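Local coordinates for protein esterase (PDB 3D7R) that probably hydrolyses carboxylic ester bonds, as a putative esterase of Staphylococcus aureus with the alpha/beta hydrolase fold, at residues S112-R117 with I301-Q306; V72-E77 with L118-T123; P136-F141 with K233-G238; R39-K44 with F226-I231. All coordinates share one frame; numbering follows the deposited sequence.

Interaction 1: S112-R117 with I301-Q306; sequences SPFHWR and IYPIRQ. With DMS (dimethyl sulfoxide), chain I.
The F114 ring carries a dimethyl sulfoxide, probably from the crystallisation liquor, on one face: methyl C2 lies 3.4 Å above the ring plane, over the centre. Y302 CD1 comes in at the ring edge, 4.2 Å from F114 CE2, while the I301 carbonyl oxygen and P303 CD approach obliquely. I301 CG1 lies above one face of the Y302 ring, toward its rim. F114 lies in the first turn of helix 113-126 of the alpha/beta hydrolase fold, and the helix start is closed by a capping box. S112 OG accepts from F114 N at 3.0 Å, and S112 N donates to H115 ND1 within 7° of the imidazole plane. The other ring nitrogen, H115 NE2, bonds to D171 at the end of strand 166-171, so the imidazole is held at both nitrogens and ties the helix start to the central sheet.

Across the contact, I301 packs its CB against F114 CB and directs CG2 obliquely at the H115 ring. The R117 side chain crosses P303 at about a right angle, and its guanidinium meets the proline obliquely, NH1 3.7 Å from P303 CB. R117 CG stands anti to the backbone N (chi1 -176°) and the chain runs extended to NE, which lets it span to the proline. A water donates to F114 O at 2.9 Å and also approaches I301 O, doubtfully close. The sulfoxide fills the angle between the segments: C1 nears Y302 CE1, and its oxygen accepts a hydrogen bond from S112 OG at 2.6 Å.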
# COMPACT_ATOMS: atom_id res chain seq x y z
N SER A 112 -10.49 -1.84 3.35
CA SER A 112 -11.18 -3.02 3.85
C SER A 112 -11.39 -2.88 5.34
O SER A 112 -10.60 -2.21 5.99
CB SER A 112 -10.26 -4.22 3.59
OG SER A 112 -10.78 -5.36 4.21
N PRO A 113 -12.42 -3.54 5.91
CA PRO A 113 -12.51 -3.61 7.37
C PRO A 113 -11.27 -4.28 7.98
O PRO A 113 -10.93 -3.98 9.14
CB PRO A 113 -13.76 -4.48 7.61
CG PRO A 113 -14.01 -5.17 6.32
CD PRO A 113 -13.54 -4.25 5.25
N PHE A 114 -10.61 -5.15 7.22
CA PHE A 114 -9.36 -5.80 7.64
C PHE A 114 -8.18 -4.82 7.62
O PHE A 114 -7.19 -5.03 8.33
CB PHE A 114 -9.04 -7.00 6.72
CG PHE A 114 -9.83 -8.26 7.03
CD1 PHE A 114 -11.08 -8.20 7.67
CD2 PHE A 114 -9.34 -9.50 6.68
CE1 PHE A 114 -11.81 -9.38 7.96
CE2 PHE A 114 -10.07 -10.68 6.95
CZ PHE A 114 -11.30 -10.60 7.60
N HIS A 115 -8.27 -3.78 6.79
CA HIS A 115 -7.29 -2.70 6.83
C HIS A 115 -7.43 -1.94 8.14
O HIS A 115 -6.44 -1.59 8.76
CB HIS A 115 -7.45 -1.72 5.66
CG HIS A 115 -6.83 -2.16 4.37
ND1 HIS A 115 -7.54 -2.22 3.19
CD2 HIS A 115 -5.56 -2.52 4.07
CE1 HIS A 115 -6.74 -2.63 2.22
NE2 HIS A 115 -5.53 -2.81 2.72
N TRP A 116 -8.66 -1.66 8.55
CA TRP A 116 -8.89 -0.99 9.83
C TRP A 116 -8.23 -1.78 10.95
O TRP A 116 -7.52 -1.22 11.80
CB TRP A 116 -10.39 -0.84 10.07
CG TRP A 116 -10.91 0.36 9.33
CD1 TRP A 116 -11.22 0.45 7.99
CD2 TRP A 116 -11.13 1.65 9.88
NE1 TRP A 116 -11.64 1.72 7.70
CE2 TRP A 116 -11.58 2.49 8.84
CE3 TRP A 116 -11.01 2.19 11.16
CZ2 TRP A 116 -11.91 3.83 9.04
CZ3 TRP A 116 -11.31 3.53 11.35
CH2 TRP A 116 -11.76 4.33 10.30
N ARG A 117 -8.43 -3.08 10.91
CA ARG A 117 -7.92 -3.96 11.96
C ARG A 117 -6.39 -4.03 11.94
O ARG A 117 -5.75 -3.97 13.00
CB ARG A 117 -8.57 -5.33 11.80
CG ARG A 117 -8.21 -6.29 12.86
CD ARG A 117 -9.14 -7.46 12.78
NE ARG A 117 -8.74 -8.41 13.78
CZ ARG A 117 -9.10 -9.69 13.80
NH1 ARG A 117 -9.90 -10.17 12.84
NH2 ARG A 117 -8.64 -10.47 14.78
N ILE A 301 -3.15 -8.70 6.33
CA ILE A 301 -4.53 -8.26 6.61
C ILE A 301 -5.37 -9.38 7.21
O ILE A 301 -6.42 -9.13 7.83
CB ILE A 301 -5.25 -7.70 5.35
CG1 ILE A 301 -5.46 -8.80 4.29
CG2 ILE A 301 -4.46 -6.51 4.78
CD1 ILE A 301 -6.54 -8.49 3.24
N TYR A 302 -4.91 -10.62 7.02
CA TYR A 302 -5.60 -11.78 7.57
C TYR A 302 -5.25 -12.05 9.03
O TYR A 302 -4.09 -11.88 9.45
CB TYR A 302 -5.34 -13.02 6.70
CG TYR A 302 -5.86 -12.86 5.27
CD1 TYR A 302 -7.21 -12.98 4.98
CD2 TYR A 302 -4.98 -12.56 4.21
CE1 TYR A 302 -7.70 -12.84 3.66
CE2 TYR A 302 -5.46 -12.40 2.89
CZ TYR A 302 -6.82 -12.54 2.62
OH TYR A 302 -7.29 -12.39 1.32
N PRO A 303 -6.25 -12.47 9.83
CA PRO A 303 -6.04 -12.80 11.25
C PRO A 303 -5.37 -14.17 11.45
O PRO A 303 -5.99 -15.12 11.95
CB PRO A 303 -7.46 -12.74 11.83
CG PRO A 303 -8.33 -13.18 10.71
CD PRO A 303 -7.66 -12.66 9.44
N ILE A 304 -4.10 -14.26 11.06
CA ILE A 304 -3.32 -15.49 11.11
C ILE A 304 -1.97 -15.22 11.78
O ILE A 304 -1.51 -14.08 11.82
CB ILE A 304 -3.11 -16.09 9.69
CG1 ILE A 304 -2.46 -15.04 8.76
CG2 ILE A 304 -4.46 -16.60 9.13
CD1 ILE A 304 -1.98 -15.56 7.42
N ARG A 305 -1.33 -16.26 12.29
CA ARG A 305 -0.11 -16.05 13.07
C ARG A 305 0.99 -15.34 12.30
O ARG A 305 1.70 -14.53 12.88
CB ARG A 305 0.39 -17.34 13.73
CG ARG A 305 -0.65 -17.92 14.69
CD ARG A 305 -0.04 -18.57 15.93
NE ARG A 305 -1.00 -19.46 16.62
CZ ARG A 305 -2.12 -19.05 17.23
NH1 ARG A 305 -2.90 -19.95 17.85
NH2 ARG A 305 -2.46 -17.76 17.25
N GLN A 306 1.11 -15.63 11.00
CA GLN A 306 2.17 -15.02 10.14
C GLN A 306 2.05 -13.49 10.06
O GLN A 306 3.04 -12.76 9.95
CB GLN A 306 2.15 -15.62 8.74
CG GLN A 306 2.50 -17.14 8.68
CD GLN A 306 1.31 -18.07 8.93
OE1 GLN A 306 0.22 -17.63 9.32
NE2 GLN A 306 1.52 -19.36 8.71
S DMS I . -10.95 -8.97 2.83
O DMS I . -10.03 -7.46 2.96
C1 DMS I . -9.81 -10.34 3.19
C2 DMS I . -12.06 -9.15 4.25
O HOH W 1 -6.99 -7.56 9.73

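Interaction 2: V72-E77 with L118-T123; sequences VKANLE and LLDKIT
D120 and T123, one turn apart on helix 113-126, meet residues 72-74, which lead into edge strand 75-81 of the sheet. Just ahead of D120, the carbonyl oxygen of L119 takes both T123 N and T123 OG1 (2.8 Å) from opposite faces of its plane, so the threonine hydroxyl is turned back on its own helix. D120 carries the polar part of the contact. With CG anti to the backbone N (chi1 -167°), its carboxylate reaches the backbone of the incoming chain and grips two successive amides. A74 N donates to OD1 at 2.7 Å along the syn lone pair; K73 N donates to OD2 at 2.9 Å, also on the syn side but 32° out of the carboxylate plane. V72 CG1 leans on OD1 at 3.5 Å. One turn on, T123 presents CG2 to the A74 methyl at 3.8 Å, and the same threonine touches F89 and V130 of the sheet. K73 NZ stands 5.9 Å from D120 OD2, not in contact. Two straight backbone N-H bonds, one to each oxygen, grip the buried carboxylate and would probably favour its ionised form.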
# COMPACT_ATOMS: atom_id res chain seq x y z
N VAL A 72 -12.11 -0.77 17.66
CA VAL A 72 -10.80 -0.19 17.41
C VAL A 72 -10.17 0.13 18.77
O VAL A 72 -10.73 0.88 19.56
CB VAL A 72 -10.89 1.07 16.50
CG1 VAL A 72 -9.51 1.84 16.41
CG2 VAL A 72 -11.43 0.70 15.12
N LYS A 73 -9.02 -0.48 19.06
CA LYS A 73 -8.43 -0.35 20.37
C LYS A 73 -7.67 0.95 20.51
O LYS A 73 -7.65 1.54 21.58
CB LYS A 73 -7.50 -1.54 20.67
CG LYS A 73 -8.22 -2.84 20.94
CD LYS A 73 -7.17 -3.96 21.13
CE LYS A 73 -7.82 -5.31 21.39
NZ LYS A 73 -6.86 -6.43 21.11
N ALA A 74 -7.06 1.41 19.42
CA ALA A 74 -6.37 2.69 19.45
C ALA A 74 -7.41 3.80 19.54
O ALA A 74 -8.58 3.57 19.22
CB ALA A 74 -5.45 2.88 18.20
N ASN A 75 -6.99 4.96 20.01
CA ASN A 75 -7.84 6.15 19.91
C ASN A 75 -7.88 6.64 18.47
O ASN A 75 -6.84 6.64 17.78
CB ASN A 75 -7.35 7.25 20.86
CG ASN A 75 -7.32 6.78 22.29
OD1 ASN A 75 -6.24 6.62 22.88
ND2 ASN A 75 -8.50 6.50 22.85
N LEU A 76 -9.06 7.04 18.02
CA LEU A 76 -9.27 7.39 16.61
C LEU A 76 -9.62 8.86 16.41
O LEU A 76 -10.51 9.39 17.09
CB LEU A 76 -10.38 6.51 16.01
CG LEU A 76 -10.71 6.56 14.51
CD1 LEU A 76 -9.56 6.03 13.67
CD2 LEU A 76 -11.96 5.76 14.24
N GLU A 77 -8.94 9.52 15.49
CA GLU A 77 -9.23 10.92 15.15
C GLU A 77 -9.83 10.95 13.75
O GLU A 77 -9.23 10.43 12.80
CB GLU A 77 -7.94 11.75 15.17
CG GLU A 77 -7.37 11.89 16.55
CD GLU A 77 -6.05 12.64 16.59
OE1 GLU A 77 -5.61 13.16 15.55
OE2 GLU A 77 -5.44 12.71 17.68
N LEU A 118 -5.80 -4.14 10.75
CA LEU A 118 -4.34 -4.15 10.61
C LEU A 118 -3.70 -2.87 11.16
O LEU A 118 -2.71 -2.92 11.87
CB LEU A 118 -3.94 -4.34 9.13
CG LEU A 118 -2.45 -4.21 8.76
CD1 LEU A 118 -1.56 -5.20 9.55
CD2 LEU A 118 -2.22 -4.38 7.24
N LEU A 119 -4.26 -1.72 10.78
CA LEU A 119 -3.74 -0.43 11.21
C LEU A 119 -3.83 -0.25 12.73
O LEU A 119 -2.90 0.27 13.36
CB LEU A 119 -4.45 0.70 10.46
CG LEU A 119 -3.76 1.08 9.12
CD1 LEU A 119 -3.55 -0.11 8.19
CD2 LEU A 119 -4.56 2.16 8.42
N ASP A 120 -4.94 -0.68 13.31
CA ASP A 120 -5.08 -0.70 14.76
C ASP A 120 -3.94 -1.48 15.41
O ASP A 120 -3.25 -0.95 16.29
CB ASP A 120 -6.44 -1.28 15.15
CG ASP A 120 -6.78 -1.04 16.60
OD1 ASP A 120 -6.53 0.07 17.10
OD2 ASP A 120 -7.30 -1.96 17.24
N LYS A 121 -3.69 -2.71 14.94
CA LYS A 121 -2.59 -3.53 15.44
C LYS A 121 -1.23 -2.88 15.30
O LYS A 121 -0.42 -2.94 16.23
CB LYS A 121 -2.55 -4.92 14.78
CG LYS A 121 -3.83 -5.75 14.95
CD LYS A 121 -3.50 -7.19 15.33
CE LYS A 121 -4.72 -8.09 15.20
NZ LYS A 121 -5.89 -7.72 16.04
N ILE A 122 -0.96 -2.29 14.13
CA ILE A 122 0.34 -1.64 13.90
C ILE A 122 0.52 -0.45 14.86
O ILE A 122 1.63 -0.22 15.39
CB ILE A 122 0.49 -1.15 12.42
CG1 ILE A 122 0.65 -2.35 11.47
CG2 ILE A 122 1.70 -0.21 12.27
CD1 ILE A 122 0.38 -2.00 10.01
N THR A 123 -0.56 0.31 15.06
CA THR A 123 -0.53 1.43 16.01
C THR A 123 -0.11 0.92 17.40
O THR A 123 0.79 1.47 18.02
CB THR A 123 -1.92 2.12 16.13
OG1 THR A 123 -2.35 2.55 14.83
CG2 THR A 123 -1.86 3.35 17.10

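Interaction 3: P136-F141 with K233-G238; sequences PKTPEF and KKWANG. With DMS (dimethyl sulfoxide), chain M.
T138 and P139 pack on W235 and K234 by van der Waals contact, laying the loop P136-F141 that follows strand 129-133 against the last turn of helix 225-236. T138 sits over the backbone of W235, with OG1 3.4 Å from W235 CA and CB 3.9 Å from W235 CB. Its methyl-bearing side chain crosses K234 obliquely, and OG1 lies 3.6 Å from K234 CG. P139, which follows a cis peptide bond, receives the aliphatic part of K234: the lysine chain bends at chi2 and chi3 (68° and 140°), which lays CE 3.6 Å from P139 CB. The indole edge of W235 meets T138 CB and the carbonyl oxygen of F141, both near the ring plane.

Hydrogen bonds stay on either side of this interface. T138 OG1 donates to F141 O at 2.8 Å, nearly along the C=O axis, and F141 N returns to K137 O, closing the loop on itself. W235 NE1 is taken by T146 OG1 of helix 143-161, which also bonds P136 O.

Just past the helix end sits a dimethyl sulfoxide, probably from the crystallisation liquor; its oxygen O accepts from N237 ND2 at 2.7 Å.

Because T138 spends its hydroxyl hydrogen on F141 O, the direct contact is packing without a hydrogen bond, while T146 links the two segments indirectly through P136 O and W235 NE1.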
# COMPACT_ATOMS: atom_id res chain seq x y z
N PRO A 136 -8.01 10.22 -3.40
CA PRO A 136 -8.90 10.08 -4.56
C PRO A 136 -8.75 8.74 -5.30
O PRO A 136 -7.62 8.25 -5.52
CB PRO A 136 -8.47 11.23 -5.48
CG PRO A 136 -8.02 12.31 -4.50
CD PRO A 136 -7.28 11.51 -3.43
N LYS A 137 -9.89 8.17 -5.66
CA LYS A 137 -9.96 6.87 -6.31
C LYS A 137 -10.51 6.96 -7.71
O LYS A 137 -11.36 7.82 -8.03
CB LYS A 137 -10.88 5.93 -5.52
CG LYS A 137 -10.54 5.70 -4.06
CD LYS A 137 -9.10 5.25 -3.90
CE LYS A 137 -8.84 4.68 -2.49
NZ LYS A 137 -8.98 5.75 -1.38
N THR A 138 -10.05 6.03 -8.54
CA THR A 138 -10.66 5.78 -9.83
C THR A 138 -11.97 4.99 -9.60
O THR A 138 -12.12 4.32 -8.58
CB THR A 138 -9.63 5.11 -10.81
OG1 THR A 138 -9.66 5.76 -12.09
CG2 THR A 138 -9.81 3.58 -10.96
N PRO A 139 -12.91 5.01 -10.58
CA PRO A 139 -12.79 5.56 -11.93
C PRO A 139 -12.97 7.06 -12.08
O PRO A 139 -12.69 7.58 -13.16
CB PRO A 139 -13.91 4.83 -12.70
CG PRO A 139 -14.98 4.64 -11.64
CD PRO A 139 -14.22 4.38 -10.35
N GLU A 140 -13.45 7.76 -11.05
CA GLU A 140 -13.68 9.22 -11.19
C GLU A 140 -12.38 10.03 -11.21
O GLU A 140 -12.21 10.98 -11.98
CB GLU A 140 -14.62 9.74 -10.11
CG GLU A 140 -14.92 11.24 -10.24
CD GLU A 140 -16.18 11.67 -9.51
OE1 GLU A 140 -16.62 10.97 -8.57
OE2 GLU A 140 -16.73 12.74 -9.87
N PHE A 141 -11.46 9.67 -10.34
CA PHE A 141 -10.19 10.37 -10.26
C PHE A 141 -9.02 9.55 -10.78
O PHE A 141 -9.12 8.33 -10.99
CB PHE A 141 -9.98 10.87 -8.82
CG PHE A 141 -11.10 11.76 -8.34
CD1 PHE A 141 -11.18 13.08 -8.78
CD2 PHE A 141 -12.11 11.26 -7.52
CE1 PHE A 141 -12.23 13.90 -8.37
CE2 PHE A 141 -13.16 12.07 -7.11
CZ PHE A 141 -13.22 13.39 -7.53
N LYS A 233 -5.19 0.98 -15.95
CA LYS A 233 -5.35 1.72 -17.18
C LYS A 233 -6.34 2.87 -16.98
O LYS A 233 -6.09 3.99 -17.42
CB LYS A 233 -5.80 0.81 -18.33
CG LYS A 233 -4.63 0.11 -19.07
CD LYS A 233 -5.14 -1.01 -20.01
CE LYS A 233 -3.99 -1.95 -20.46
NZ LYS A 233 -4.49 -3.23 -21.11
N LYS A 234 -7.45 2.60 -16.29
CA LYS A 234 -8.45 3.64 -16.01
C LYS A 234 -7.84 4.79 -15.16
O LYS A 234 -7.99 5.97 -15.50
CB LYS A 234 -9.66 3.03 -15.31
CG LYS A 234 -10.79 4.03 -15.00
CD LYS A 234 -11.44 4.50 -16.29
CE LYS A 234 -12.93 4.61 -16.16
NZ LYS A 234 -13.50 4.98 -17.48
N TRP A 235 -7.14 4.42 -14.09
CA TRP A 235 -6.48 5.37 -13.19
C TRP A 235 -5.36 6.18 -13.89
O TRP A 235 -5.23 7.41 -13.68
CB TRP A 235 -5.93 4.60 -12.00
CG TRP A 235 -5.26 5.43 -10.94
CD1 TRP A 235 -5.84 6.33 -10.11
CD2 TRP A 235 -3.88 5.37 -10.58
NE1 TRP A 235 -4.91 6.86 -9.25
CE2 TRP A 235 -3.69 6.28 -9.52
CE3 TRP A 235 -2.78 4.64 -11.06
CZ2 TRP A 235 -2.45 6.48 -8.93
CZ3 TRP A 235 -1.54 4.84 -10.46
CH2 TRP A 235 -1.39 5.74 -9.41
N ALA A 236 -4.60 5.50 -14.74
CA ALA A 236 -3.46 6.09 -15.46
C ALA A 236 -3.89 7.18 -16.44
O ALA A 236 -3.09 8.04 -16.77
CB ALA A 236 -2.67 5.01 -16.20
N ASN A 237 -5.13 7.11 -16.93
CA ASN A 237 -5.74 8.17 -17.75
C ASN A 237 -4.90 8.54 -18.97
O ASN A 237 -4.72 9.71 -19.28
CB ASN A 237 -6.07 9.41 -16.88
CG ASN A 237 -7.09 10.34 -17.53
OD1 ASN A 237 -8.03 9.88 -18.17
ND2 ASN A 237 -6.91 11.64 -17.36
N GLY A 238 -4.39 7.53 -19.67
CA GLY A 238 -3.64 7.78 -20.90
C GLY A 238 -2.14 7.56 -20.77
O GLY A 238 -1.45 7.46 -21.78
S DMS M . -3.17 12.63 -16.87
O DMS M . -4.66 12.17 -15.98
C1 DMS M . -2.82 14.38 -16.57
C2 DMS M . -1.70 11.87 -16.13

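Interaction 4: R39-K44 with F226-I231; sequences RSIMFK and FGVNEI
F43, in the loop between helices 30-33 and 46-61, lays its side chain across helix 225-236. From the start, CB meets the F226 ring, 3.8 Å from CE2. CG stands anti to the carbonyl carbon (chi1 -51°), a torsion that brings the ring to G227 CA and I231 CD1. CD2 comes down on G227 CA at 3.6 Å, where no side chain intervenes; CE2 touches both this carbon and I231 CD1, the latter in the plane of the ring at 3.9 Å, and CZ finishes beside the same methyl. Over one face of the ring, offset toward its rim, hangs the carbonyl oxygen of I41, which also faces G227 CA in a CH···O contact of 3.6 Å. F52 of helix 46-61 also meets the F43 ring, their planes at about 60°.

I41 packs beside it. Its CG2 abuts I231 CD1 at 3.5 Å, and its CD1 continues to V228 CG2 at 3.7 Å, so two residues on successive turns of the helix receive the two branches. At the other end, the backbone oxygen of F43 lies near the plane of the F226 ring, at its edge, 3.4 Å from CD2.

The loop keeps its shape by local bonds: S40 OG accepts from the backbone N of M42 (selenomethionine) in an ST turn, and M42 centres an inverse gamma turn with a weak F43 N to I41 O bond. Packing of an N-terminal segment on a helix inserted after the sixth strand in sequence is consistent with the cap region of hormone-sensitive-lipase-like esterases.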
# COMPACT_ATOMS: atom_id res chain seq x y z
N ARG A 39 -14.70 -6.95 -3.14
CA ARG A 39 -13.31 -6.53 -3.32
C ARG A 39 -12.61 -7.36 -4.40
O ARG A 39 -11.42 -7.17 -4.68
CB ARG A 39 -12.54 -6.64 -2.00
CG ARG A 39 -13.04 -5.71 -0.89
CD ARG A 39 -12.06 -5.68 0.29
NE ARG A 39 -10.90 -4.84 -0.00
CZ ARG A 39 -10.91 -3.51 -0.00
NH1 ARG A 39 -12.03 -2.86 0.28
NH2 ARG A 39 -9.81 -2.82 -0.28
N SER A 40 -13.34 -8.29 -5.00
CA SER A 40 -12.70 -9.16 -5.98
C SER A 40 -12.44 -8.42 -7.29
O SER A 40 -13.27 -7.64 -7.74
CB SER A 40 -13.52 -10.44 -6.21
OG SER A 40 -13.03 -11.12 -7.35
N ILE A 41 -11.27 -8.65 -7.86
CA ILE A 41 -10.94 -8.09 -9.16
C ILE A 41 -10.76 -9.23 -10.18
O ILE A 41 -10.12 -9.05 -11.23
CB ILE A 41 -9.68 -7.20 -9.12
CG1 ILE A 41 -8.47 -7.98 -8.59
CG2 ILE A 41 -9.94 -5.95 -8.28
CD1 ILE A 41 -7.17 -7.42 -9.05
N MSE A 42 -11.36 -10.38 -9.88
CA MSE A 42 -11.27 -11.54 -10.77
C MSE A 42 -12.28 -11.39 -11.90
O MSE A 42 -13.19 -12.21 -12.03
CB MSE A 42 -11.54 -12.84 -9.99
CG MSE A 42 -10.52 -13.14 -8.90
SE MSE A 42 -8.67 -12.97 -9.53
CE MSE A 42 -7.86 -14.20 -8.28
N PHE A 43 -12.12 -10.35 -12.73
CA PHE A 43 -13.13 -10.04 -13.77
C PHE A 43 -13.08 -11.04 -14.91
O PHE A 43 -11.99 -11.43 -15.32
CB PHE A 43 -12.95 -8.64 -14.34
CG PHE A 43 -12.84 -7.56 -13.30
CD1 PHE A 43 -13.84 -7.39 -12.36
CD2 PHE A 43 -11.73 -6.72 -13.27
CE1 PHE A 43 -13.75 -6.38 -11.41
CE2 PHE A 43 -11.62 -5.71 -12.31
CZ PHE A 43 -12.62 -5.55 -11.37
N LYS A 44 -14.24 -11.44 -15.41
CA LYS A 44 -14.31 -12.43 -16.51
C LYS A 44 -14.06 -11.79 -17.87
O LYS A 44 -13.49 -12.41 -18.77
CB LYS A 44 -15.67 -13.12 -16.53
CG LYS A 44 -15.94 -14.06 -15.38
CD LYS A 44 -17.23 -14.86 -15.57
CE LYS A 44 -18.47 -14.00 -15.46
NZ LYS A 44 -18.46 -13.16 -14.23
N PHE A 226 -5.55 -9.39 -15.79
CA PHE A 226 -6.66 -8.66 -16.42
C PHE A 226 -7.23 -7.56 -15.52
O PHE A 226 -7.37 -6.42 -15.95
CB PHE A 226 -7.77 -9.63 -16.85
CG PHE A 226 -8.93 -8.96 -17.58
CD1 PHE A 226 -8.72 -8.26 -18.78
CD2 PHE A 226 -10.24 -9.11 -17.11
CE1 PHE A 226 -9.79 -7.69 -19.46
CE2 PHE A 226 -11.31 -8.52 -17.77
CZ PHE A 226 -11.08 -7.81 -18.95
N GLY A 227 -7.58 -7.92 -14.28
CA GLY A 227 -8.16 -6.95 -13.32
C GLY A 227 -7.24 -5.78 -13.00
O GLY A 227 -7.66 -4.62 -13.04
N VAL A 228 -5.98 -6.07 -12.70
CA VAL A 228 -4.99 -5.03 -12.38
C VAL A 228 -4.74 -4.14 -13.61
O VAL A 228 -4.81 -2.90 -13.52
CB VAL A 228 -3.68 -5.66 -11.79
CG1 VAL A 228 -2.54 -4.66 -11.69
CG2 VAL A 228 -3.97 -6.29 -10.42
N ASN A 229 -4.49 -4.76 -14.78
CA ASN A 229 -4.33 -3.99 -16.03
C ASN A 229 -5.49 -3.01 -16.25
O ASN A 229 -5.28 -1.80 -16.43
CB ASN A 229 -4.23 -4.92 -17.25
CG ASN A 229 -2.91 -5.73 -17.32
OD1 ASN A 229 -2.77 -6.62 -18.15
ND2 ASN A 229 -1.97 -5.42 -16.45
N GLU A 230 -6.71 -3.53 -16.22
CA GLU A 230 -7.89 -2.72 -16.56
C GLU A 230 -8.12 -1.61 -15.55
O GLU A 230 -8.39 -0.46 -15.91
CB GLU A 230 -9.13 -3.61 -16.68
CG GLU A 230 -9.11 -4.55 -17.90
CD GLU A 230 -9.10 -3.80 -19.23
OE1 GLU A 230 -9.96 -2.92 -19.46
OE2 GLU A 230 -8.23 -4.08 -20.05
N ILE A 231 -8.00 -1.92 -14.27
CA ILE A 231 -8.20 -0.89 -13.25
C ILE A 231 -7.11 0.19 -13.36
O ILE A 231 -7.41 1.38 -13.36
CB ILE A 231 -8.25 -1.47 -11.84
CG1 ILE A 231 -9.47 -2.39 -11.69
CG2 ILE A 231 -8.28 -0.33 -10.78
CD1 ILE A 231 -9.48 -3.13 -10.34

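Overall arrangement
Interactions 1 and 2 use successive turns of helix 113-126; their centres lie about 12 Å apart, and W116 CZ3 packs on L76 CD2 at 3.7 Å. Interactions 3 and 4 share helix 225-236 in the same way, about 14 Å between centres, with T138 CG2 4.0 Å from I231 O. The pairs are linked by R39, whose NH1 lies 3.6 Å from S112 N and bonds to Q110 O. Interactions 1 and 3, about 27 Å apart between centres, each send a residue toward the probable active-site region: H115 bonds D171 in the strand-turn-helix that corresponds in position to the nucleophile elbow of related esterases, and K137 NZ bonds H103 of an HGG motif, which in this family typically forms the oxyanion hole.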